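Local coordinates for protein aspartokinase (Synechocystis, PDB 3L76) that probably phosphorylates the beta-carboxyl group of aspartate with ATP at the head of lysine and threonine biosynthesis, and binds both amino acids at its ACT domains, at residues V533-I538 / S564-S569; I299-Q304 / M388-E393; Q192-I197 / A434-A439; E201-A206 / A217-R222. One frame throughout, in Å; residues are numbered along the deposited sequence.

Contact 1. Residues V533-I538 / S564-S569; sequences VGSGMI and SEIKIS. With LYS (lysine), chain E.
With CG held between its own backbone N and carbonyl carbon (chi1 79°), Met537 reaches toward Glu565 and Ile566, and a bend at chi3 (54°) sets CE against the Ile566 carbonyl. Met537 CG lies 3.3 Å from Glu565 O and Met537 CE 3.6 Å from Ile566 O, while Met537 SD rests 3.8 Å from Ile568 CD1. Beside it, Ile538 CD1 packs 3.6 Å from Ile566 CG2. The polar tie is Gly534 N to Ile566 O, 2.9 Å and 156° at the hydrogen, met in the carbonyl plane. The fold is an ACT domain: strand 520-533 runs antiparallel to 567-573, Val533 and Lys567 forming a non-hydrogen-bonded pair. The turn after Val533 leads to helix 543-552 and forms part of the pocket of a bound lysine, probably an allosteric effector. This lysine gives its N to Met537 O (3.0 Å) and its NZ to Ser564 O (2.8 Å), and its CE touches both Met537 SD and Ile568 CG1. An alanine at Met537 would probably open a gap beside the ligand's CE and Ile568 CD1, leaving both freer to move. Glu565 has its carboxylate paired with Lys395 and Lys357.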
loop_
_atom_site.group_PDB
_atom_site.type_symbol
_atom_site.label_atom_id
_atom_site.label_comp_id
_atom_site.label_asym_id
_atom_site.label_seq_id
_atom_site.Cartn_x
_atom_site.Cartn_y
_atom_site.Cartn_z
ATOM N N VAL A 533 37.514 -12.041 -16.092
ATOM C CA VAL A 533 36.425 -12.941 -16.445
ATOM C C VAL A 533 36.234 -12.934 -17.949
ATOM O O VAL A 533 36.360 -11.898 -18.589
ATOM C CB VAL A 533 35.110 -12.560 -15.751
ATOM C CG1 VAL A 533 33.944 -13.340 -16.356
ATOM C CG2 VAL A 533 35.199 -12.802 -14.245
ATOM N N GLY A 534 35.954 -14.102 -18.508
ATOM C CA GLY A 534 35.800 -14.235 -19.939
ATOM C C GLY A 534 35.448 -15.655 -20.309
ATOM O O GLY A 534 36.156 -16.592 -19.944
ATOM N N SER A 535 34.342 -15.804 -21.029
ATOM C CA SER A 535 33.895 -17.095 -21.538
ATOM C C SER A 535 34.862 -17.657 -22.576
ATOM O O SER A 535 34.924 -18.865 -22.799
ATOM C CB SER A 535 32.500 -16.957 -22.160
ATOM O OG SER A 535 31.535 -16.721 -21.150
ATOM N N GLY A 536 35.612 -16.772 -23.218
ATOM C CA GLY A 536 36.550 -17.187 -24.234
ATOM C C GLY A 536 37.793 -17.892 -23.719
ATOM O O GLY A 536 38.557 -18.432 -24.510
ATOM N N MET A 537 38.009 -17.899 -22.409
ATOM C CA MET A 537 39.244 -18.469 -21.884
ATOM C C MET A 537 39.190 -19.998 -21.831
ATOM O O MET A 537 40.205 -20.658 -21.628
ATOM C CB MET A 537 39.633 -17.846 -20.535
ATOM C CG MET A 537 38.887 -18.372 -19.316
ATOM S SD MET A 537 39.520 -17.679 -17.767
ATOM C CE MET A 537 39.436 -15.935 -18.084
ATOM N N ILE A 538 38.005 -20.552 -22.055
ATOM C CA ILE A 538 37.820 -21.996 -22.094
ATOM C C ILE A 538 38.425 -22.611 -23.365
ATOM O O ILE A 538 38.108 -22.206 -24.487
ATOM C CB ILE A 538 36.330 -22.353 -22.022
ATOM C CG1 ILE A 538 35.718 -21.859 -20.712
ATOM C CG2 ILE A 538 36.129 -23.840 -22.148
ATOM C CD1 ILE A 538 34.211 -22.113 -20.616
ATOM N N SER A 564 37.688 -20.450 -11.784
ATOM C CA SER A 564 36.623 -21.284 -12.351
ATOM C C SER A 564 36.920 -21.395 -13.844
ATOM O O SER A 564 37.963 -20.939 -14.300
ATOM C CB SER A 564 35.228 -20.708 -12.085
ATOM O OG SER A 564 34.980 -19.553 -12.850
ATOM N N GLU A 565 36.039 -22.000 -14.620
ATOM C CA GLU A 565 36.318 -22.114 -16.055
ATOM C C GLU A 565 36.455 -20.759 -16.758
ATOM O O GLU A 565 37.084 -20.670 -17.803
ATOM C CB GLU A 565 35.255 -22.953 -16.770
ATOM C CG GLU A 565 35.026 -24.342 -16.181
ATOM C CD GLU A 565 34.192 -24.302 -14.928
ATOM O OE1 GLU A 565 33.716 -23.204 -14.569
ATOM O OE2 GLU A 565 34.001 -25.370 -14.318
ATOM N N ILE A 566 35.864 -19.706 -16.198
ATOM C CA ILE A 566 35.845 -18.414 -16.888
ATOM C C ILE A 566 36.268 -17.232 -16.017
ATOM O O ILE A 566 36.227 -16.087 -16.456
ATOM C CB ILE A 566 34.443 -18.117 -17.535
ATOM C CG1 ILE A 566 33.399 -17.747 -16.479
ATOM C CG2 ILE A 566 33.953 -19.312 -18.359
ATOM C CD1 ILE A 566 32.033 -17.424 -17.075
ATOM N N LYS A 567 36.669 -17.516 -14.782
ATOM C CA LYS A 567 37.152 -16.477 -13.869
ATOM C C LYS A 567 38.483 -16.873 -13.259
ATOM O O LYS A 567 38.621 -17.982 -12.749
ATOM C CB LYS A 567 36.156 -16.217 -12.737
ATOM C CG LYS A 567 36.524 -15.018 -11.875
ATOM C CD LYS A 567 35.453 -14.707 -10.809
ATOM C CE LYS A 567 35.529 -13.244 -10.345
ATOM N NZ LYS A 567 34.834 -13.046 -9.053
ATOM N N ILE A 568 39.459 -15.973 -13.335
ATOM C CA ILE A 568 40.705 -16.103 -12.582
ATOM C C ILE A 568 40.801 -14.948 -11.591
ATOM O O ILE A 568 40.647 -13.789 -11.972
ATOM C CB ILE A 568 41.965 -16.114 -13.479
ATOM C CG1 ILE A 568 41.877 -17.208 -14.544
ATOM C CG2 ILE A 568 43.201 -16.351 -12.633
ATOM C CD1 ILE A 568 42.663 -16.891 -15.802
ATOM N N SER A 569 41.010 -15.282 -10.319
ATOM C CA SER A 569 41.279 -14.302 -9.269
ATOM C C SER A 569 42.704 -14.455 -8.696
ATOM O O SER A 569 43.157 -15.566 -8.392
ATOM C CB SER A 569 40.270 -14.454 -8.127
ATOM O OG SER A 569 38.971 -14.129 -8.534
HETATM N N LYS E . 42.100 -22.200 -19.900
HETATM C CA LYS E . 42.823 -20.949 -19.714
HETATM C C LYS E . 44.332 -21.192 -19.850
HETATM O O LYS E . 44.784 -22.337 -20.015
HETATM C CB LYS E . 42.481 -20.305 -18.364
HETATM C CG LYS E . 42.708 -21.205 -17.129
HETATM C CD LYS E . 42.337 -20.468 -15.827
HETATM C CE LYS E . 40.824 -20.395 -15.624
HETATM N NZ LYS E . 40.212 -21.769 -15.694
HETATM O OXT LYS E . 45.130 -20.251 -19.825
#

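Contact 2. Residues I299-Q304 / M388-E393; sequences IDLIIQ and MISTSE. With LYS (lysine), chain E; THR (threonine), chain C; LYS (lysine), chain F.
Ile303 meets Met388 and Ser390 through its CD1, and this is the apolar heart of the contact. CG1 lies anti to the carbonyl carbon (chi1 -50°), and the CD1 beyond it comes 3.8 Å from Met388 CB and 3.9 Å from Ser390 CB. The Ile303 and Met388 side chains cross obliquely, and Leu301 CD2 adds a second touch, 3.9 Å from Ser390 CB. No hydrogen bond joins the two segments, which come from two ACT domains of the regulatory part. Their polar groups look to other partners: Ser390 OG bonds Thr563 O, the Gln304 backbone pairs with Ile561, and strand 388-391 pairs with 475-479.

Ligand bonds form a third group. Around one bound lysine, Ile299 N donates to its carboxylate O at 2.8 Å, Ile299 O takes its N, and Asp300 O takes its NZ at 2.7 Å. A bound threonine gives its OG1 to Gln304 OE1 at 2.7 Å; the return bond from Gln304 NE2 is weak, that nitrogen also serving Ile558 O and Glu559 O. An alanine in place of Gln304 would probably leave the threonine hydroxyl without its acceptor and both carbonyls without this donor. Ser392 O faces NZ of a second lysine, in a bond modelled too short to be taken literally. The chemistry is thus divided: hydrocarbon packs the two segments together, while backbone carbonyls, the Ile299 N-H and the Gln304 side-chain amide hold the amino-acid ligands, consistent with ligand occupancy being felt across this domain boundary.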
loop_
_atom_site.group_PDB
_atom_site.type_symbol
_atom_site.label_atom_id
_atom_site.label_comp_id
_atom_site.label_asym_id
_atom_site.label_seq_id
_atom_site.Cartn_x
_atom_site.Cartn_y
_atom_site.Cartn_z
ATOM N N ILE A 299 44.584 -25.077 -19.830
ATOM C CA ILE A 299 44.445 -25.382 -18.406
ATOM C C ILE A 299 43.015 -25.109 -17.861
ATOM O O ILE A 299 42.342 -24.172 -18.284
ATOM C CB ILE A 299 45.469 -24.576 -17.581
ATOM C CG1 ILE A 299 46.888 -24.920 -18.025
ATOM C CG2 ILE A 299 45.262 -24.803 -16.080
ATOM C CD1 ILE A 299 47.935 -24.566 -17.022
ATOM N N ASP A 300 42.565 -25.943 -16.930
ATOM C CA ASP A 300 41.314 -25.720 -16.216
ATOM C C ASP A 300 41.521 -25.059 -14.849
ATOM O O ASP A 300 41.582 -23.845 -14.761
ATOM C CB ASP A 300 40.555 -27.031 -16.017
ATOM C CG ASP A 300 39.225 -26.821 -15.305
ATOM O OD1 ASP A 300 38.715 -25.691 -15.386
ATOM O OD2 ASP A 300 38.710 -27.765 -14.666
ATOM N N LEU A 301 41.607 -25.864 -13.788
ATOM C CA LEU A 301 41.838 -25.347 -12.444
ATOM C C LEU A 301 43.255 -24.790 -12.238
ATOM O O LEU A 301 44.249 -25.393 -12.637
ATOM C CB LEU A 301 41.564 -26.429 -11.389
ATOM C CG LEU A 301 40.125 -26.769 -11.008
ATOM C CD1 LEU A 301 40.073 -28.115 -10.305
ATOM C CD2 LEU A 301 39.506 -25.672 -10.128
ATOM N N ILE A 302 43.333 -23.624 -11.613
ATOM C CA ILE A 302 44.583 -23.151 -11.044
ATOM C C ILE A 302 44.346 -22.791 -9.575
ATOM O O ILE A 302 43.541 -21.907 -9.250
ATOM C CB ILE A 302 45.177 -21.954 -11.816
ATOM C CG1 ILE A 302 45.319 -22.298 -13.298
ATOM C CG2 ILE A 302 46.538 -21.535 -11.211
ATOM C CD1 ILE A 302 45.916 -21.180 -14.119
ATOM N N ILE A 303 45.034 -23.499 -8.690
ATOM C CA ILE A 303 44.863 -23.304 -7.259
ATOM C C ILE A 303 46.193 -22.984 -6.561
ATOM O O ILE A 303 47.161 -23.743 -6.624
ATOM C CB ILE A 303 44.201 -24.544 -6.612
ATOM C CG1 ILE A 303 42.940 -24.940 -7.388
ATOM C CG2 ILE A 303 43.904 -24.306 -5.128
ATOM C CD1 ILE A 303 42.176 -26.102 -6.774
ATOM N N GLN A 304 46.245 -21.835 -5.916
ATOM C CA GLN A 304 47.386 -21.505 -5.089
ATOM C C GLN A 304 46.929 -20.894 -3.776
ATOM O O GLN A 304 46.455 -19.756 -3.740
ATOM C CB GLN A 304 48.319 -20.551 -5.815
ATOM C CG GLN A 304 49.551 -20.173 -4.989
ATOM C CD GLN A 304 50.380 -19.106 -5.664
ATOM O OE1 GLN A 304 50.879 -19.286 -6.795
ATOM N NE2 GLN A 304 50.525 -17.976 -4.987
ATOM N N MET A 388 41.138 -30.591 -2.801
ATOM C CA MET A 388 41.374 -29.204 -3.132
ATOM C C MET A 388 40.070 -28.397 -3.215
ATOM O O MET A 388 38.993 -28.962 -3.399
ATOM C CB MET A 388 42.145 -29.117 -4.446
ATOM C CG MET A 388 43.548 -29.679 -4.355
ATOM S SD MET A 388 44.616 -29.062 -5.673
ATOM C CE MET A 388 43.912 -29.885 -7.096
ATOM N N ILE A 389 40.193 -27.075 -3.109
ATOM C CA ILE A 389 39.050 -26.173 -3.156
ATOM C C ILE A 389 39.355 -24.887 -3.891
ATOM O O ILE A 389 40.393 -24.275 -3.667
ATOM C CB ILE A 389 38.515 -25.790 -1.728
ATOM C CG1 ILE A 389 38.211 -27.037 -0.903
ATOM C CG2 ILE A 389 37.230 -24.938 -1.825
ATOM C CD1 ILE A 389 37.904 -26.741 0.549
ATOM N N SER A 390 38.418 -24.465 -4.738
ATOM C CA SER A 390 38.563 -23.242 -5.514
ATOM C C SER A 390 37.199 -22.579 -5.721
ATOM O O SER A 390 36.257 -23.201 -6.244
ATOM C CB SER A 390 39.197 -23.555 -6.868
ATOM O OG SER A 390 39.416 -22.381 -7.622
ATOM N N THR A 391 37.095 -21.318 -5.307
ATOM C CA THR A 391 35.885 -20.543 -5.528
ATOM C C THR A 391 35.977 -19.508 -6.653
ATOM O O THR A 391 37.030 -18.916 -6.910
ATOM C CB THR A 391 35.397 -19.830 -4.252
ATOM O OG1 THR A 391 36.440 -18.997 -3.733
ATOM C CG2 THR A 391 34.978 -20.844 -3.215
ATOM N N SER A 392 34.849 -19.315 -7.338
ATOM C CA SER A 392 34.648 -18.118 -8.156
ATOM C C SER A 392 33.546 -17.281 -7.502
ATOM O O SER A 392 33.286 -17.419 -6.309
ATOM C CB SER A 392 34.354 -18.456 -9.638
ATOM O OG SER A 392 33.148 -19.187 -9.806
ATOM N N GLU A 393 32.888 -16.420 -8.265
ATOM C CA GLU A 393 31.774 -15.663 -7.703
ATOM C C GLU A 393 30.543 -16.530 -7.469
ATOM O O GLU A 393 29.855 -16.370 -6.478
ATOM C CB GLU A 393 31.399 -14.502 -8.613
ATOM C CG GLU A 393 30.514 -13.499 -7.933
ATOM C CD GLU A 393 31.268 -12.719 -6.877
ATOM O OE1 GLU A 393 31.050 -12.957 -5.670
ATOM O OE2 GLU A 393 32.092 -11.871 -7.261
HETATM N N LYS E . 42.100 -22.200 -19.900
HETATM C CA LYS E . 42.823 -20.949 -19.714
HETATM C C LYS E . 44.332 -21.192 -19.850
HETATM O O LYS E . 44.784 -22.337 -20.015
HETATM C CB LYS E . 42.481 -20.305 -18.364
HETATM C CG LYS E . 42.708 -21.205 -17.129
HETATM C CD LYS E . 42.337 -20.468 -15.827
HETATM C CE LYS E . 40.824 -20.395 -15.624
HETATM N NZ LYS E . 40.212 -21.769 -15.694
HETATM O OXT LYS E . 45.130 -20.251 -19.825
HETATM N N THR C . 54.304 -15.405 -5.731
HETATM C CA THR C . 54.608 -16.075 -7.003
HETATM C C THR C . 54.378 -15.158 -8.200
HETATM O O THR C . 53.920 -14.014 -8.037
HETATM C CB THR C . 53.811 -17.382 -7.173
HETATM O OG1 THR C . 52.401 -17.097 -7.190
HETATM C CG2 THR C . 54.108 -18.321 -6.011
HETATM O OXT THR C . 54.678 -15.544 -9.337
HETATM N N LYS F . 29.195 -16.463 0.208
HETATM C CA LYS F . 29.109 -17.928 0.254
HETATM C C LYS F . 29.181 -18.501 1.662
HETATM O O LYS F . 29.649 -17.804 2.593
HETATM C CB LYS F . 30.190 -18.563 -0.638
HETATM C CG LYS F . 30.019 -18.258 -2.123
HETATM C CD LYS F . 31.284 -18.512 -2.929
HETATM C CE LYS F . 32.213 -17.315 -2.886
HETATM N NZ LYS F . 32.462 -16.733 -4.238
HETATM O OXT LYS F . 28.761 -19.669 1.865
#

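Contact 3. Residues Q192-I197 / A434-A439; sequences QLMAEI and AVRGVA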
loop_
_atom_site.group_PDB
_atom_site.type_symbol
_atom_site.label_atom_id
_atom_site.label_comp_id
_atom_site.label_asym_id
_atom_site.label_seq_id
_atom_site.Cartn_x
_atom_site.Cartn_y
_atom_site.Cartn_z
ATOM N N GLN A 192 35.460 0.830 -20.988
ATOM C CA GLN A 192 34.627 0.937 -22.176
ATOM C C GLN A 192 33.256 0.306 -21.921
ATOM O O GLN A 192 33.132 -0.595 -21.087
ATOM C CB GLN A 192 35.330 0.242 -23.345
ATOM C CG GLN A 192 34.769 0.563 -24.718
ATOM C CD GLN A 192 35.562 -0.110 -25.820
ATOM O OE1 GLN A 192 36.210 -1.133 -25.591
ATOM N NE2 GLN A 192 35.521 0.460 -27.020
ATOM N N LEU A 193 32.232 0.781 -22.632
ATOM C CA LEU A 193 30.885 0.234 -22.491
ATOM C C LEU A 193 30.757 -1.047 -23.303
ATOM O O LEU A 193 31.034 -1.061 -24.496
ATOM C CB LEU A 193 29.818 1.254 -22.911
ATOM C CG LEU A 193 28.334 0.917 -22.714
ATOM C CD1 LEU A 193 28.032 0.457 -21.300
ATOM C CD2 LEU A 193 27.490 2.134 -23.050
ATOM N N MET A 194 30.354 -2.128 -22.643
ATOM C CA MET A 194 30.207 -3.406 -23.319
ATOM C C MET A 194 29.000 -3.371 -24.227
ATOM O O MET A 194 27.923 -2.904 -23.837
ATOM C CB MET A 194 30.021 -4.537 -22.312
ATOM C CG MET A 194 31.155 -4.714 -21.330
ATOM S SD MET A 194 30.894 -6.147 -20.276
ATOM C CE MET A 194 32.346 -6.072 -19.228
ATOM N N ALA A 195 29.171 -3.875 -25.442
ATOM C CA ALA A 195 28.017 -4.068 -26.315
ATOM C C ALA A 195 27.294 -5.351 -25.911
ATOM O O ALA A 195 26.075 -5.371 -25.744
ATOM C CB ALA A 195 28.450 -4.135 -27.771
ATOM N N GLU A 196 28.078 -6.413 -25.739
ATOM C CA GLU A 196 27.562 -7.734 -25.420
ATOM C C GLU A 196 28.285 -8.320 -24.231
ATOM O O GLU A 196 29.473 -8.088 -24.043
ATOM C CB GLU A 196 27.756 -8.691 -26.601
ATOM C CG GLU A 196 26.640 -8.660 -27.628
ATOM C CD GLU A 196 26.679 -9.859 -28.555
ATOM O OE1 GLU A 196 27.561 -10.723 -28.361
ATOM O OE2 GLU A 196 25.825 -9.935 -29.469
ATOM N N ILE A 197 27.562 -9.094 -23.434
ATOM C CA ILE A 197 28.175 -9.891 -22.385
ATOM C C ILE A 197 27.327 -11.143 -22.203
ATOM O O ILE A 197 26.107 -11.088 -22.367
ATOM C CB ILE A 197 28.288 -9.121 -21.055
ATOM C CG1 ILE A 197 29.119 -9.934 -20.048
ATOM C CG2 ILE A 197 26.906 -8.813 -20.481
ATOM C CD1 ILE A 197 29.313 -9.271 -18.693
ATOM N N ALA A 434 39.022 -13.901 -25.020
ATOM C CA ALA A 434 39.558 -14.545 -23.830
ATOM C C ALA A 434 39.076 -13.876 -22.539
ATOM O O ALA A 434 38.653 -14.554 -21.604
ATOM C CB ALA A 434 41.074 -14.571 -23.883
ATOM N N VAL A 435 39.152 -12.546 -22.498
ATOM C CA VAL A 435 38.727 -11.773 -21.336
ATOM C C VAL A 435 37.671 -10.734 -21.724
ATOM O O VAL A 435 37.824 -10.037 -22.717
ATOM C CB VAL A 435 39.933 -11.067 -20.680
ATOM C CG1 VAL A 435 39.485 -9.934 -19.759
ATOM C CG2 VAL A 435 40.789 -12.082 -19.931
ATOM N N ARG A 436 36.600 -10.632 -20.942
ATOM C CA ARG A 436 35.549 -9.656 -21.218
ATOM C C ARG A 436 35.608 -8.434 -20.297
ATOM O O ARG A 436 35.355 -7.316 -20.725
ATOM C CB ARG A 436 34.174 -10.313 -21.127
ATOM C CG ARG A 436 33.024 -9.395 -21.497
ATOM C CD ARG A 436 32.074 -10.098 -22.442
ATOM N NE ARG A 436 32.381 -9.844 -23.846
ATOM C CZ ARG A 436 31.932 -10.578 -24.860
ATOM N NH1 ARG A 436 31.168 -11.638 -24.637
ATOM N NH2 ARG A 436 32.259 -10.260 -26.103
ATOM N N GLY A 437 35.930 -8.657 -19.029
ATOM C CA GLY A 437 36.068 -7.570 -18.078
ATOM C C GLY A 437 36.926 -7.966 -16.894
ATOM O O GLY A 437 37.207 -9.142 -16.691
ATOM N N VAL A 438 37.345 -6.986 -16.105
ATOM C CA VAL A 438 38.206 -7.249 -14.963
ATOM C C VAL A 438 37.692 -6.472 -13.767
ATOM O O VAL A 438 36.995 -5.479 -13.927
ATOM C CB VAL A 438 39.679 -6.858 -15.248
ATOM C CG1 VAL A 438 40.227 -7.678 -16.396
ATOM C CG2 VAL A 438 39.783 -5.385 -15.556
ATOM N N ALA A 439 38.033 -6.923 -12.567
ATOM C CA ALA A 439 37.491 -6.301 -11.369
ATOM C C ALA A 439 38.426 -6.414 -10.163
ATOM O O ALA A 439 39.336 -7.239 -10.131
ATOM C CB ALA A 439 36.127 -6.879 -11.047
#
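Arg436 directs its side chain at Glu196 and Ile197, and Met194 lies across its root. The arginine starts with CG anti to its backbone N (chi1 -176°), then bends at chi2 and again at chi3 (-93°), a course that brings the guanidinium beside the Glu196 carbonyl. Glu196 O sits over one face of that flat group, 3.4 Å above its plane and displaced toward the rim. Glu196 O is also 3.4 Å from Arg436 NE, but the angle is poor, so the contact is a carbonyl oxygen lying over the guanidinium face rather than a hydrogen bond. Lower down, Ile197 meets the arginine chain with its CG1, 3.8 Å from Arg436 CD. Met194, extended beyond CG, brings its end against the first part of that chain: its SD is 4.1 Å from Arg436 CG, and its CE is 3.6 Å from Arg436 O and 4.2 Å from Gly437 CA.

The two sides belong to different parts of the enzyme. Strand 196-198 pairs in parallel with 240-243 on the side of the amino acid kinase fold, whereas 434-439 leads into strand 437-453 of the regulatory part. Arg436 and Gly437 together face Val533, a classic beta bulge, in which Val533 pairs by its backbone with both. The charge of Arg436 has its firm partner in Glu201, whose OE2 forms a salt bridge with NH1. Glu196 OE1 stays 5.2 Å from Arg436 NH2, a separation at which the opposite charges may still attract weakly, without contact.

Contact 4. Residues E201-A206 / A217-R222; sequences EMLELA and AVEIAR
Leu203 packs on Val218, Glu219 and Arg222, joining helix 199-204 to helix 215-224, two helices that follow each other in the chain within the amino acid kinase part. From a CB directed toward the second helix, CG stands anti to the carbonyl carbon (chi1 -69°), and the chain forks into two methyls with different company. Leu203 CD2 meets the valine, 3.5 Å from Val218 CG1, as the two side chains slide past each other in opposite directions. Leu203 CD1 has two neighbours: Glu219 CB at 4.1 Å, and Arg222 NH1 at 3.6 Å, the arginine crossing the leucine at about a right angle.

Val218 turns its other branch to Met202, the residue before Leu203. Its CG2, anti to the backbone N, is 4.1 Å from Met202 CB, again with the side chains roughly perpendicular. No hydrogen bond spans the two segments; the contact is mainly apolar, and the polar ends near it have partners of their own. Arg222 is paired with Asp200 and Asp262, which would hold its guanidinium beside the leucine methyl, and Glu219 OE1 takes Ala363 N. On the first helix Glu204 takes no part here and bonds Ser392 and Ser564. Leu205 is the first residue to leave helical geometry, and just beyond it Ala206 N bonds back to Leu203 O at 3.1 Å.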
loop_
_atom_site.group_PDB
_atom_site.type_symbol
_atom_site.label_atom_id
_atom_site.label_comp_id
_atom_site.label_asym_id
_atom_site.label_seq_id
_atom_site.Cartn_x
_atom_site.Cartn_y
_atom_site.Cartn_z
ATOM N N GLU A 201 29.219 -14.751 -17.984
ATOM C CA GLU A 201 30.198 -13.710 -17.744
ATOM C C GLU A 201 29.620 -12.700 -16.786
ATOM O O GLU A 201 30.299 -12.248 -15.879
ATOM C CB GLU A 201 30.608 -13.019 -19.049
ATOM C CG GLU A 201 31.390 -13.904 -20.001
ATOM C CD GLU A 201 31.630 -13.254 -21.342
ATOM O OE1 GLU A 201 32.528 -13.719 -22.068
ATOM O OE2 GLU A 201 30.919 -12.286 -21.672
ATOM N N MET A 202 28.355 -12.353 -16.994
ATOM C CA MET A 202 27.695 -11.340 -16.183
ATOM C C MET A 202 27.619 -11.819 -14.748
ATOM O O MET A 202 27.772 -11.039 -13.809
ATOM C CB MET A 202 26.300 -11.049 -16.726
ATOM C CG MET A 202 25.570 -9.887 -16.038
ATOM S SD MET A 202 26.387 -8.300 -16.249
ATOM C CE MET A 202 26.940 -7.957 -14.577
ATOM N N LEU A 203 27.387 -13.114 -14.586
ATOM C CA LEU A 203 27.347 -13.715 -13.264
ATOM C C LEU A 203 28.726 -13.686 -12.593
ATOM O O LEU A 203 28.846 -13.306 -11.435
ATOM C CB LEU A 203 26.799 -15.146 -13.337
ATOM C CG LEU A 203 25.308 -15.277 -13.698
ATOM C CD1 LEU A 203 24.897 -16.719 -13.948
ATOM C CD2 LEU A 203 24.429 -14.687 -12.610
ATOM N N GLU A 204 29.769 -14.067 -13.319
ATOM C CA GLU A 204 31.104 -14.059 -12.726
ATOM C C GLU A 204 31.583 -12.632 -12.468
ATOM O O GLU A 204 32.432 -12.410 -11.613
ATOM C CB GLU A 204 32.119 -14.833 -13.577
ATOM C CG GLU A 204 31.951 -16.350 -13.543
ATOM C CD GLU A 204 32.309 -16.971 -12.190
ATOM O OE1 GLU A 204 32.476 -16.238 -11.198
ATOM O OE2 GLU A 204 32.403 -18.212 -12.107
ATOM N N LEU A 205 31.021 -11.672 -13.200
ATOM C CA LEU A 205 31.362 -10.261 -13.021
ATOM C C LEU A 205 30.229 -9.521 -12.309
ATOM O O LEU A 205 30.020 -8.329 -12.527
ATOM C CB LEU A 205 31.669 -9.588 -14.369
ATOM C CG LEU A 205 32.950 -10.020 -15.097
ATOM C CD1 LEU A 205 32.915 -9.709 -16.601
ATOM C CD2 LEU A 205 34.186 -9.403 -14.443
ATOM N N ALA A 206 29.502 -10.237 -11.459
ATOM C CA ALA A 206 28.387 -9.663 -10.702
ATOM C C ALA A 206 28.636 -8.242 -10.206
ATOM O O ALA A 206 27.754 -7.386 -10.282
ATOM C CB ALA A 206 28.026 -10.554 -9.536
ATOM N N ALA A 217 18.347 -12.834 -11.695
ATOM C CA ALA A 217 17.571 -12.558 -12.893
ATOM C C ALA A 217 18.331 -12.894 -14.186
ATOM O O ALA A 217 17.763 -13.445 -15.146
ATOM C CB ALA A 217 17.115 -11.106 -12.889
ATOM N N VAL A 218 19.613 -12.558 -14.224
ATOM C CA VAL A 218 20.413 -12.936 -15.380
ATOM C C VAL A 218 20.502 -14.463 -15.488
ATOM O O VAL A 218 20.520 -15.004 -16.589
ATOM C CB VAL A 218 21.800 -12.239 -15.406
ATOM C CG1 VAL A 218 22.384 -12.185 -14.036
ATOM C CG2 VAL A 218 22.739 -12.957 -16.350
ATOM N N GLU A 219 20.502 -15.143 -14.341
ATOM C CA GLU A 219 20.527 -16.598 -14.303
ATOM C C GLU A 219 19.204 -17.223 -14.754
ATOM O O GLU A 219 19.182 -18.299 -15.361
ATOM C CB GLU A 219 20.912 -17.089 -12.908
ATOM C CG GLU A 219 20.783 -18.601 -12.692
ATOM C CD GLU A 219 21.297 -19.006 -11.325
ATOM O OE1 GLU A 219 22.531 -19.221 -11.183
ATOM O OE2 GLU A 219 20.474 -19.074 -10.388
ATOM N N ILE A 220 18.093 -16.562 -14.457
ATOM C CA ILE A 220 16.799 -17.042 -14.937
ATOM C C ILE A 220 16.749 -16.865 -16.447
ATOM O O ILE A 220 16.377 -17.789 -17.159
ATOM C CB ILE A 220 15.626 -16.348 -14.238
ATOM C CG1 ILE A 220 15.475 -16.896 -12.818
ATOM C CG2 ILE A 220 14.329 -16.588 -14.993
ATOM C CD1 ILE A 220 14.709 -15.965 -11.915
ATOM N N ALA A 221 17.183 -15.701 -16.928
ATOM C CA ALA A 221 17.252 -15.434 -18.364
ATOM C C ALA A 221 18.089 -16.477 -19.102
ATOM O O ALA A 221 17.659 -17.011 -20.132
ATOM C CB ALA A 221 17.781 -14.037 -18.642
ATOM N N ARG A 222 19.277 -16.777 -18.583
ATOM C CA ARG A 222 20.110 -17.792 -19.214
ATOM C C ARG A 222 19.350 -19.106 -19.307
ATOM O O ARG A 222 19.365 -19.767 -20.347
ATOM C CB ARG A 222 21.424 -18.033 -18.450
ATOM C CG ARG A 222 22.347 -19.068 -19.132
ATOM C CD ARG A 222 23.398 -19.673 -18.186
ATOM N NE ARG A 222 22.789 -20.504 -17.156
ATOM C CZ ARG A 222 23.222 -20.576 -15.900
ATOM N NH1 ARG A 222 24.263 -19.851 -15.513
ATOM N NH2 ARG A 222 22.602 -21.354 -15.024
#

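Overall arrangement
All four contacts are largely buried, with an exposed residue only at the margins of contacts 1 and 3. Contacts 1 and 2 share one bound lysine: contact 1 joins two parts of a single ACT domain, whereas contact 2 brings two such domains together. Contact 3 crosses from kinase part to regulatory part, and contact 4 stays within the kinase part. Glu201 and Glu204 on helix 199-204 tie contact 4 to the other three. The chemistry changes accordingly, from a backbone hydrogen bond with apolar packing in contact 1 and apolar packing alone in contact 2, both beside ligand-binding carbonyls, through an arginine between parts in contact 3, to methyl packing between helices in contact 4.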